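Local coordinates for protein adenylosuccinate lyase (Francisella tularensis subsp. tularensis SCHU S4, PDB 4EEI) that probably catalyses the release of fumarate from adenylosuccinate, giving AMP, and from the related succinyl-carboxamide intermediate earlier in purine synthesis, at residues B[5-10]-B[320-325]; B[117-122]-B[326-331]; B[221-226]-B[314-319]. All blocks are in the same frame, centred on the assembly; numbering follows the deposited sequence.

Contact 1 (B[5-10]-B[320-325]); sequences YDVAEI and MVYALR. With AMP (adenosine monophosphate), chain C.
Aromatic interactions join Tyr5, in the N-terminal loop, to Tyr322 on helix 304-333. The rings form an edge-to-face pair with planes 64° apart, the edge of Tyr5 turned toward the face of Tyr322, and Tyr5 CD1 comes to 3.5 Å from Tyr322 CZ. Tyr5 CB adds a CH-pi contact over the middle of that ring, 4.1 Å from its centroid. The Tyr322 hydroxyl is hydrogen-bonded to Arg326.

Among the apolar contacts, Val7, at the N-cap position of helix 8-14, sets CG2 4.0 Å from Tyr322 CB. Ile10 and Val321 reach toward each other tip to tip, Ile10 CD1 lying 3.9 Å from Val321 CG2.

In the salt bridge both terminal nitrogens of Arg325 converge on one oxygen: Glu9 OE1 is 2.9 Å from NH1 and 2.8 Å from NH2, and sharing it bends both bonds. Glu9 CG stands between the backbone N and the carbonyl carbon (chi1 61°), and the chain then bends, its end coming nearer to Arg325. The oxygen lies in the guanidinium plane, but both nitrogens approach from one side of the carboxylate plane. Val7 CG1 is a methyl beside the guanidinium, 3.4 Å from Arg325 NH1.

At the ligand, Tyr5 OH donates a very short hydrogen bond (2.5 Å) to AMP O1P. Arg4 and Asn276 also bind this nucleotide, as do Ser306 and Arg310 of the second subunit. Ring packing, methyl contacts and a salt bridge thus hold the N-terminal segment on the long helix; the guanidinium, which also meets Asp116, is probably stabilised in its charged form, and Tyr5 presents a phosphate-binding hydroxyl at an active site between subunits.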
loop_
_atom_site.group_PDB
_atom_site.type_symbol
_atom_site.label_atom_id
_atom_site.label_comp_id
_atom_site.label_asym_id
_atom_site.label_seq_id
_atom_site.Cartn_x
_atom_site.Cartn_y
_atom_site.Cartn_z
ATOM N N TYR B 5 -11.088 -8.027 -20.284
ATOM C CA TYR B 5 -9.690 -8.449 -20.172
ATOM C C TYR B 5 -9.519 -9.933 -19.843
ATOM O O TYR B 5 -8.433 -10.369 -19.478
ATOM C CB TYR B 5 -8.970 -7.627 -19.095
ATOM C CG TYR B 5 -9.160 -6.131 -19.236
ATOM C CD1 TYR B 5 -8.778 -5.468 -20.393
ATOM C CD2 TYR B 5 -9.705 -5.387 -18.202
ATOM C CE1 TYR B 5 -8.946 -4.085 -20.523
ATOM C CE2 TYR B 5 -9.871 -4.014 -18.313
ATOM C CZ TYR B 5 -9.495 -3.372 -19.476
ATOM O OH TYR B 5 -9.670 -2.002 -19.587
ATOM N N ASP B 6 -10.587 -10.704 -19.973
ATOM C CA ASP B 6 -10.583 -12.091 -19.520
ATOM C C ASP B 6 -9.832 -12.990 -20.498
ATOM O O ASP B 6 -10.225 -13.131 -21.647
ATOM C CB ASP B 6 -12.031 -12.586 -19.359
ATOM C CG ASP B 6 -12.125 -13.907 -18.616
ATOM O OD1 ASP B 6 -11.167 -14.700 -18.677
ATOM O OD2 ASP B 6 -13.166 -14.155 -17.966
ATOM N N VAL B 7 -8.758 -13.609 -20.032
ATOM C CA VAL B 7 -8.048 -14.600 -20.831
ATOM C C VAL B 7 -8.644 -15.950 -20.479
ATOM O O VAL B 7 -8.507 -16.407 -19.347
ATOM C CB VAL B 7 -6.551 -14.610 -20.505
ATOM C CG1 VAL B 7 -5.831 -15.669 -21.344
ATOM C CG2 VAL B 7 -5.950 -13.223 -20.737
ATOM N N ALA B 8 -9.289 -16.582 -21.454
ATOM C CA ALA B 8 -10.134 -17.752 -21.211
ATOM C C ALA B 8 -9.456 -18.868 -20.418
ATOM O O ALA B 8 -10.045 -19.413 -19.483
ATOM C CB ALA B 8 -10.704 -18.281 -22.532
ATOM N N GLU B 9 -8.225 -19.213 -20.782
ATOM C CA GLU B 9 -7.568 -20.359 -20.162
ATOM C C GLU B 9 -7.170 -20.069 -18.721
ATOM O O GLU B 9 -7.029 -20.988 -17.912
ATOM C CB GLU B 9 -6.352 -20.810 -20.973
ATOM C CG GLU B 9 -5.267 -19.760 -21.103
ATOM C CD GLU B 9 -5.294 -19.087 -22.461
ATOM O OE1 GLU B 9 -4.201 -18.845 -23.023
ATOM O OE2 GLU B 9 -6.408 -18.799 -22.964
ATOM N N ILE B 10 -6.989 -18.793 -18.382
ATOM C CA ILE B 10 -6.669 -18.463 -16.995
ATOM C C ILE B 10 -7.934 -18.451 -16.132
ATOM O O ILE B 10 -7.947 -18.996 -15.034
ATOM C CB ILE B 10 -5.923 -17.124 -16.884
ATOM C CG1 ILE B 10 -4.695 -17.132 -17.800
ATOM C CG2 ILE B 10 -5.522 -16.843 -15.435
ATOM C CD1 ILE B 10 -3.729 -18.288 -17.533
ATOM N N MET B 320 -2.002 -10.502 -14.954
ATOM C CA MET B 320 -0.587 -10.703 -15.278
ATOM C C MET B 320 -0.436 -11.313 -16.669
ATOM O O MET B 320 0.362 -10.845 -17.484
ATOM C CB MET B 320 0.101 -11.595 -14.236
ATOM C CG MET B 320 1.568 -11.892 -14.562
ATOM S SD MET B 320 2.584 -10.401 -14.535
ATOM C CE MET B 320 2.710 -10.109 -12.777
ATOM N N VAL B 321 -1.193 -12.364 -16.943
ATOM C CA VAL B 321 -1.119 -12.999 -18.255
ATOM C C VAL B 321 -1.592 -12.039 -19.354
ATOM O O VAL B 321 -0.938 -11.893 -20.396
ATOM C CB VAL B 321 -1.908 -14.314 -18.290
ATOM C CG1 VAL B 321 -1.993 -14.849 -19.716
ATOM C CG2 VAL B 321 -1.236 -15.345 -17.378
ATOM N N TYR B 322 -2.718 -11.370 -19.119
ATOM C CA TYR B 322 -3.215 -10.366 -20.074
ATOM C C TYR B 322 -2.159 -9.304 -20.363
ATOM O O TYR B 322 -1.919 -8.954 -21.521
ATOM C CB TYR B 322 -4.490 -9.686 -19.546
ATOM C CG TYR B 322 -5.008 -8.586 -20.462
ATOM C CD1 TYR B 322 -5.905 -8.871 -21.470
ATOM C CD2 TYR B 322 -4.595 -7.261 -20.305
ATOM C CE1 TYR B 322 -6.380 -7.881 -22.318
ATOM C CE2 TYR B 322 -5.064 -6.257 -21.156
ATOM C CZ TYR B 322 -5.959 -6.580 -22.149
ATOM O OH TYR B 322 -6.438 -5.606 -23.003
ATOM N N ALA B 323 -1.520 -8.803 -19.319
ATOM C CA ALA B 323 -0.599 -7.684 -19.484
ATOM C C ALA B 323 0.674 -8.115 -20.195
ATOM O O ALA B 323 1.184 -7.384 -21.034
ATOM C CB ALA B 323 -0.271 -7.027 -18.127
ATOM N N LEU B 324 1.199 -9.291 -19.857
ATOM C CA LEU B 324 2.436 -9.762 -20.492
ATOM C C LEU B 324 2.233 -10.027 -21.978
ATOM O O LEU B 324 3.131 -9.779 -22.785
ATOM C CB LEU B 324 2.957 -11.029 -19.815
ATOM C CG LEU B 324 3.423 -10.862 -18.367
ATOM C CD1 LEU B 324 3.676 -12.218 -17.757
ATOM C CD2 LEU B 324 4.701 -10.020 -18.327
ATOM N N ARG B 325 1.070 -10.561 -22.345
ATOM C CA ARG B 325 0.773 -10.826 -23.757
ATOM C C ARG B 325 0.563 -9.541 -24.517
ATOM O O ARG B 325 1.026 -9.392 -25.656
ATOM C CB ARG B 325 -0.462 -11.723 -23.899
ATOM C CG ARG B 325 -0.288 -13.105 -23.288
ATOM C CD ARG B 325 -1.442 -14.031 -23.623
ATOM N NE ARG B 325 -1.242 -15.345 -23.007
ATOM C CZ ARG B 325 -2.136 -16.327 -23.028
ATOM N NH1 ARG B 325 -3.305 -16.154 -23.628
ATOM N NH2 ARG B 325 -1.859 -17.481 -22.439
HETATM P P AMP C . -9.219 0.447 -21.716
HETATM O O1P AMP C . -9.376 -1.045 -21.855
HETATM O O2P AMP C . -7.790 0.910 -21.606
HETATM O O3P AMP C . -10.151 1.066 -20.710
HETATM O "O5'" AMP C . -9.714 1.025 -23.131
HETATM C "C5'" AMP C . -9.851 2.428 -23.341
HETATM C "C4'" AMP C . -10.713 2.664 -24.575
HETATM O "O4'" AMP C . -10.925 4.063 -24.776
HETATM C "C3'" AMP C . -10.030 2.133 -25.823
HETATM O "O3'" AMP C . -10.988 1.416 -26.602
HETATM C "C2'" AMP C . -9.587 3.367 -26.575
HETATM O "O2'" AMP C . -9.668 3.164 -27.984
HETATM C "C1'" AMP C . -10.580 4.419 -26.117
HETATM N N9 AMP C . -9.997 5.780 -26.173
HETATM C C8 AMP C . -8.869 6.139 -26.812
HETATM N N7 AMP C . -8.629 7.466 -26.663
HETATM C C5 AMP C . -9.623 7.975 -25.915
HETATM C C6 AMP C . -9.985 9.307 -25.381
HETATM N N6 AMP C . -9.212 10.390 -25.627
HETATM N N1 AMP C . -11.112 9.403 -24.643
HETATM C C2 AMP C . -11.888 8.335 -24.392
HETATM N N3 AMP C . -11.621 7.097 -24.844
HETATM C C4 AMP C . -10.523 6.858 -25.596
#

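Contact 2 (B[117-122]-B[326-331]); sequences LEALCD and RMKNTI
Leu120 meets Met327 and Lys328 with no ring, amide or carboxylate between them, so the contact has no planar faces or edges to match and is made by aliphatic branches packed against a helix backbone. Leu120 CD1 does most of the touching. Leu120 CG stands anti to the backbone N (chi1 171°), and beyond it Leu120 CD1 settles on the neighbouring helix, 3.7 Å from Lys328 CA. Leu120 CD1 also lies 3.8 Å from Met327 CG, where the two side chains cross obliquely, and more loosely 4.4 Å from Ile331 CG1.

The segments belong to helices 94-131 and 304-333, two of the five long helices that form the central bundle of the fumarase/aspartase superfamily. Here they run nearly parallel, 15° apart, with their axes 9.0 Å from each other at closest approach. Leu120 also packs on Phe161 of helix 151-173, while the Met327 chain, folded twice beyond CG, leads its end away from segment 117-122, and the side chain packs on Leu236 and Ala237 of helix 217-244. The leucine and methionine thereby line the apolar interior shared by these helices.

On the more polar flank, the aliphatic part of Lys328 passes Ala119, with Lys328 CE 4.0 Å from Ala119 CB. A water lies between the two residues: it donates to Ala119 O at 2.9 Å and accepts a weak bond from Lys328 NZ at 3.0 Å. The stronger partner of that ammonium is Asp332, one turn further along its own helix, with which it forms a salt bridge. Further toward the C-terminal end, Lys127 NZ of helix 94-131 hydrogen-bonds Ile331 O.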
loop_
_atom_site.group_PDB
_atom_site.type_symbol
_atom_site.label_atom_id
_atom_site.label_comp_id
_atom_site.label_asym_id
_atom_site.label_seq_id
_atom_site.Cartn_x
_atom_site.Cartn_y
_atom_site.Cartn_z
ATOM N N LEU B 117 6.014 -14.451 -19.750
ATOM C CA LEU B 117 7.111 -13.572 -19.341
ATOM C C LEU B 117 8.365 -13.826 -20.184
ATOM O O LEU B 117 9.033 -12.888 -20.618
ATOM C CB LEU B 117 7.414 -13.729 -17.845
ATOM C CG LEU B 117 8.614 -12.975 -17.254
ATOM C CD1 LEU B 117 8.468 -11.474 -17.455
ATOM C CD2 LEU B 117 8.767 -13.288 -15.773
ATOM N N GLU B 118 8.683 -15.091 -20.434
ATOM C CA GLU B 118 9.842 -15.404 -21.267
ATOM C C GLU B 118 9.628 -14.911 -22.702
ATOM O O GLU B 118 10.562 -14.450 -23.361
ATOM C CB GLU B 118 10.136 -16.907 -21.246
ATOM C CG GLU B 118 11.435 -17.282 -21.954
ATOM C CD GLU B 118 12.007 -18.605 -21.467
ATOM O OE1 GLU B 118 11.208 -19.532 -21.205
ATOM O OE2 GLU B 118 13.251 -18.716 -21.348
ATOM N N ALA B 119 8.394 -15.005 -23.193
ATOM C CA ALA B 119 8.103 -14.536 -24.544
ATOM C C ALA B 119 8.265 -13.015 -24.637
ATOM O O ALA B 119 8.701 -12.494 -25.670
ATOM C CB ALA B 119 6.706 -14.964 -24.977
ATOM N N LEU B 120 7.903 -12.304 -23.574
ATOM C CA LEU B 120 8.081 -10.850 -23.553
ATOM C C LEU B 120 9.574 -10.510 -23.542
ATOM O O LEU B 120 10.009 -9.571 -24.211
ATOM C CB LEU B 120 7.387 -10.225 -22.337
ATOM C CG LEU B 120 7.714 -8.738 -22.141
ATOM C CD1 LEU B 120 7.307 -7.928 -23.373
ATOM C CD2 LEU B 120 7.058 -8.181 -20.888
ATOM N N CYS B 121 10.351 -11.276 -22.778
ATOM C CA CYS B 121 11.812 -11.136 -22.790
ATOM C C CYS B 121 12.344 -11.316 -24.199
ATOM O O CYS B 121 13.119 -10.480 -24.685
ATOM C CB CYS B 121 12.477 -12.144 -21.845
ATOM S SG CYS B 121 12.195 -11.764 -20.094
ATOM N N ASP B 122 11.917 -12.386 -24.865
ATOM C CA ASP B 122 12.333 -12.632 -26.244
ATOM C C ASP B 122 12.032 -11.455 -27.171
ATOM O O ASP B 122 12.877 -11.056 -27.969
ATOM C CB ASP B 122 11.667 -13.892 -26.803
ATOM C CG ASP B 122 12.059 -15.147 -26.051
ATOM O OD1 ASP B 122 13.097 -15.133 -25.358
ATOM O OD2 ASP B 122 11.327 -16.156 -26.171
ATOM N N ARG B 326 -0.154 -8.602 -23.912
ATOM C CA ARG B 326 -0.444 -7.352 -24.626
ATOM C C ARG B 326 0.827 -6.513 -24.781
ATOM O O ARG B 326 1.065 -5.920 -25.843
ATOM C CB ARG B 326 -1.534 -6.542 -23.919
ATOM C CG ARG B 326 -1.807 -5.201 -24.588
ATOM C CD ARG B 326 -3.096 -4.545 -24.107
ATOM N NE ARG B 326 -3.398 -3.361 -24.916
ATOM C CZ ARG B 326 -4.553 -2.712 -24.895
ATOM N NH1 ARG B 326 -5.528 -3.125 -24.095
ATOM N NH2 ARG B 326 -4.733 -1.653 -25.681
ATOM N N MET B 327 1.646 -6.470 -23.735
ATOM C CA MET B 327 2.922 -5.760 -23.831
ATOM C C MET B 327 3.834 -6.378 -24.886
ATOM O O MET B 327 4.492 -5.663 -25.632
ATOM C CB MET B 327 3.638 -5.726 -22.484
ATOM C CG MET B 327 4.997 -5.002 -22.568
ATOM S SD MET B 327 4.835 -3.233 -22.969
ATOM C CE MET B 327 4.691 -2.568 -21.308
ATOM N N LYS B 328 3.878 -7.705 -24.955
ATOM C CA LYS B 328 4.677 -8.358 -25.994
ATOM C C LYS B 328 4.205 -7.980 -27.392
ATOM O O LYS B 328 5.016 -7.654 -28.272
ATOM C CB LYS B 328 4.663 -9.882 -25.827
ATOM C CG LYS B 328 5.332 -10.634 -26.988
ATOM C CD LYS B 328 4.611 -11.946 -27.246
ATOM C CE LYS B 328 5.419 -12.910 -28.100
ATOM N NZ LYS B 328 5.711 -12.429 -29.488
ATOM N N ASN B 329 2.895 -7.998 -27.612
ATOM C CA ASN B 329 2.393 -7.647 -28.938
ATOM C C ASN B 329 2.659 -6.175 -29.251
ATOM O O ASN B 329 2.970 -5.824 -30.383
ATOM C CB ASN B 329 0.903 -7.968 -29.051
ATOM C CG ASN B 329 0.626 -9.461 -29.079
ATOM O OD1 ASN B 329 1.377 -10.239 -29.678
ATOM N ND2 ASN B 329 -0.470 -9.869 -28.438
ATOM N N THR B 330 2.540 -5.325 -28.239
ATOM C CA THR B 330 2.821 -3.898 -28.392
ATOM C C THR B 330 4.296 -3.652 -28.737
ATOM O O THR B 330 4.612 -2.831 -29.594
ATOM C CB THR B 330 2.420 -3.118 -27.118
ATOM O OG1 THR B 330 0.989 -3.147 -26.977
ATOM C CG2 THR B 330 2.861 -1.672 -27.208
ATOM N N ILE B 331 5.199 -4.370 -28.076
ATOM C CA ILE B 331 6.617 -4.272 -28.426
ATOM C C ILE B 331 6.858 -4.773 -29.856
ATOM O O ILE B 331 7.515 -4.091 -30.656
ATOM C CB ILE B 331 7.498 -5.060 -27.439
ATOM C CG1 ILE B 331 7.420 -4.451 -26.035
ATOM C CG2 ILE B 331 8.947 -5.107 -27.937
ATOM C CD1 ILE B 331 7.947 -3.030 -25.947
HETATM O O HOH W 1 8.403 -13.352 -28.456
#

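Contact 3 (B[221-226]-B[314-319]); sequences KLISIH and PDNFGI
Ile223 and Asn316 mark the closest backbone approach, with CA atoms 8.1 Å apart, between helix segments whose axes come no nearer than 11.6 Å and whose directions differ by 37°. Both helices, 217-244 and 304-333, are members of the five-helix central bundle of the fumarase/aspartase superfamily, and this wide spacing is bridged by side chains that are all buried.

A polar bond spans the gap. His226 ND1 donates to Asn316 OD1 over 2.6 Å, a short and nearly straight hydrogen bond (168° at the hydrogen). Ring and amide are almost coplanar, and the donor approaches in the plane of the carbonyl, which helps to set the rotation of both groups. Asn316 CG, anti to its backbone N (chi1 -173°), is carried out toward the opposing helix. From the same helix as the histidine, Leu222 CG rests over one face of the imidazole, toward its rim.

Phe317 packs beside this bond. The imidazole edge is directed toward the phenyl face in an offset edge-to-face pair, the planes nearly perpendicular, with His226 CE1 3.6 Å from Phe317 CE1. Leu222 CD2 reaches the edge of the phenyl ring, 3.8 Å from CZ of Phe317, and both residues also touch Ile106 of helix 94-131. Ile223 slides past Asn316 in the opposite direction, its CD1 3.7 Å from Asn316 OD1.

The side-chain nitrogen ND2 of Asn316 holds the amide from its other end: it hydrogen-bonds His287 of helix 272-293, and a water links it back to helix 217-244, accepting from Asn316 ND2 at 3.0 Å and donating to Ile223 O at 3.2 Å.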
loop_
_atom_site.group_PDB
_atom_site.type_symbol
_atom_site.label_atom_id
_atom_site.label_comp_id
_atom_site.label_asym_id
_atom_site.label_seq_id
_atom_site.Cartn_x
_atom_site.Cartn_y
_atom_site.Cartn_z
ATOM N N LYS B 221 5.005 -14.371 -1.149
ATOM C CA LYS B 221 6.284 -14.252 -1.828
ATOM C C LYS B 221 6.071 -14.160 -3.337
ATOM O O LYS B 221 6.665 -13.307 -4.004
ATOM C CB LYS B 221 7.197 -15.437 -1.497
ATOM C CG LYS B 221 8.468 -15.462 -2.361
ATOM C CD LYS B 221 9.497 -16.466 -1.841
ATOM C CE LYS B 221 10.742 -16.484 -2.727
ATOM N NZ LYS B 221 11.756 -17.441 -2.189
ATOM N N LEU B 222 5.209 -15.026 -3.873
ATOM C CA LEU B 222 4.911 -15.030 -5.302
ATOM C C LEU B 222 4.263 -13.720 -5.732
ATOM O O LEU B 222 4.643 -13.135 -6.751
ATOM C CB LEU B 222 3.995 -16.208 -5.662
ATOM C CG LEU B 222 3.502 -16.254 -7.116
ATOM C CD1 LEU B 222 4.666 -16.308 -8.095
ATOM C CD2 LEU B 222 2.577 -17.444 -7.348
ATOM N N ILE B 223 3.279 -13.268 -4.960
ATOM C CA ILE B 223 2.606 -12.004 -5.252
ATOM C C ILE B 223 3.585 -10.825 -5.197
ATOM O O ILE B 223 3.458 -9.872 -5.972
ATOM C CB ILE B 223 1.401 -11.801 -4.306
ATOM C CG1 ILE B 223 0.417 -12.961 -4.476
ATOM C CG2 ILE B 223 0.708 -10.464 -4.559
ATOM C CD1 ILE B 223 -0.182 -13.070 -5.865
ATOM N N SER B 224 4.565 -10.892 -4.293
ATOM C CA SER B 224 5.627 -9.881 -4.240
ATOM C C SER B 224 6.480 -9.869 -5.501
ATOM O O SER B 224 6.879 -8.798 -5.986
ATOM C CB SER B 224 6.519 -10.092 -3.016
ATOM O OG SER B 224 5.766 -9.866 -1.836
ATOM N N ILE B 225 6.780 -11.049 -6.031
ATOM C CA ILE B 225 7.475 -11.108 -7.318
ATOM C C ILE B 225 6.609 -10.480 -8.418
ATOM O O ILE B 225 7.102 -9.752 -9.286
ATOM C CB ILE B 225 7.833 -12.551 -7.710
ATOM C CG1 ILE B 225 8.796 -13.160 -6.688
ATOM C CG2 ILE B 225 8.463 -12.591 -9.109
ATOM C CD1 ILE B 225 8.980 -14.667 -6.865
ATOM N N HIS B 226 5.313 -10.766 -8.394
ATOM C CA HIS B 226 4.414 -10.202 -9.397
ATOM C C HIS B 226 4.367 -8.672 -9.266
ATOM O O HIS B 226 4.226 -7.961 -10.268
ATOM C CB HIS B 226 3.016 -10.819 -9.258
ATOM C CG HIS B 226 2.907 -12.188 -9.853
ATOM N ND1 HIS B 226 1.700 -12.829 -10.026
ATOM C CD2 HIS B 226 3.854 -13.030 -10.331
ATOM C CE1 HIS B 226 1.907 -14.008 -10.591
ATOM N NE2 HIS B 226 3.204 -14.153 -10.794
ATOM N N PRO B 314 -7.460 -14.916 -8.699
ATOM C CA PRO B 314 -7.778 -15.036 -10.126
ATOM C C PRO B 314 -7.529 -13.728 -10.878
ATOM O O PRO B 314 -7.179 -13.759 -12.070
ATOM C CB PRO B 314 -9.277 -15.370 -10.122
ATOM C CG PRO B 314 -9.510 -16.043 -8.796
ATOM C CD PRO B 314 -8.620 -15.262 -7.852
ATOM N N ASP B 315 -7.711 -12.591 -10.213
ATOM C CA ASP B 315 -7.465 -11.316 -10.888
ATOM C C ASP B 315 -5.981 -11.101 -11.110
ATOM O O ASP B 315 -5.575 -10.591 -12.140
ATOM C CB ASP B 315 -8.017 -10.136 -10.098
ATOM C CG ASP B 315 -9.525 -10.049 -10.156
ATOM O OD1 ASP B 315 -10.138 -10.789 -10.953
ATOM O OD2 ASP B 315 -10.096 -9.229 -9.407
ATOM N N ASN B 316 -5.174 -11.464 -10.124
ATOM C CA ASN B 316 -3.733 -11.290 -10.247
ATOM C C ASN B 316 -3.179 -12.095 -11.421
ATOM O O ASN B 316 -2.487 -11.559 -12.286
ATOM C CB ASN B 316 -3.045 -11.679 -8.937
ATOM C CG ASN B 316 -1.568 -11.370 -8.947
ATOM O OD1 ASN B 316 -0.755 -12.176 -9.422
ATOM N ND2 ASN B 316 -1.207 -10.201 -8.422
ATOM N N PHE B 317 -3.498 -13.384 -11.474
ATOM C CA PHE B 317 -3.033 -14.191 -12.594
ATOM C C PHE B 317 -3.659 -13.759 -13.917
ATOM O O PHE B 317 -2.984 -13.717 -14.958
ATOM C CB PHE B 317 -3.269 -15.679 -12.317
ATOM C CG PHE B 317 -2.344 -16.236 -11.275
ATOM C CD1 PHE B 317 -1.006 -16.455 -11.571
ATOM C CD2 PHE B 317 -2.805 -16.532 -10.004
ATOM C CE1 PHE B 317 -0.136 -16.967 -10.606
ATOM C CE2 PHE B 317 -1.944 -17.041 -9.036
ATOM C CZ PHE B 317 -0.610 -17.255 -9.343
ATOM N N GLY B 318 -4.945 -13.426 -13.893
ATOM C CA GLY B 318 -5.613 -13.001 -15.116
ATOM C C GLY B 318 -5.010 -11.717 -15.676
ATOM O O GLY B 318 -4.755 -11.602 -16.873
ATOM N N ILE B 319 -4.785 -10.743 -14.811
ATOM C CA ILE B 319 -4.203 -9.485 -15.250
ATOM C C ILE B 319 -2.750 -9.684 -15.685
ATOM O O ILE B 319 -2.316 -9.102 -16.673
ATOM C CB ILE B 319 -4.260 -8.437 -14.128
ATOM C CG1 ILE B 319 -5.712 -8.001 -13.891
ATOM C CG2 ILE B 319 -3.400 -7.229 -14.475
ATOM C CD1 ILE B 319 -5.887 -7.193 -12.584
HETATM O O HOH W 2 1.136 -8.481 -7.709
#

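Overall arrangement
From the N terminus, segment 5-10 leads into helix 8-14 and is the first half of contact 1, which closes when the chain reaches 320-325 of helix 304-333, with 309 residues between. Segment 117-122 opens contact 2 inside that loop, but its partner 326-331 follows 320-325, so contacts 1 and 2 cross. Contact 3, joining 221-226 to 314-319, nests within both. All three draw on consecutive turns of helix 304-333, tying it to the N-terminal segment, helix 94-131 and helix 217-244. Contact 1 touches both others, through Leu324 on Leu117 and Leu120 and through Met320 on His226, whereas contacts 2 and 3 have centres about 17 Å apart and do not meet.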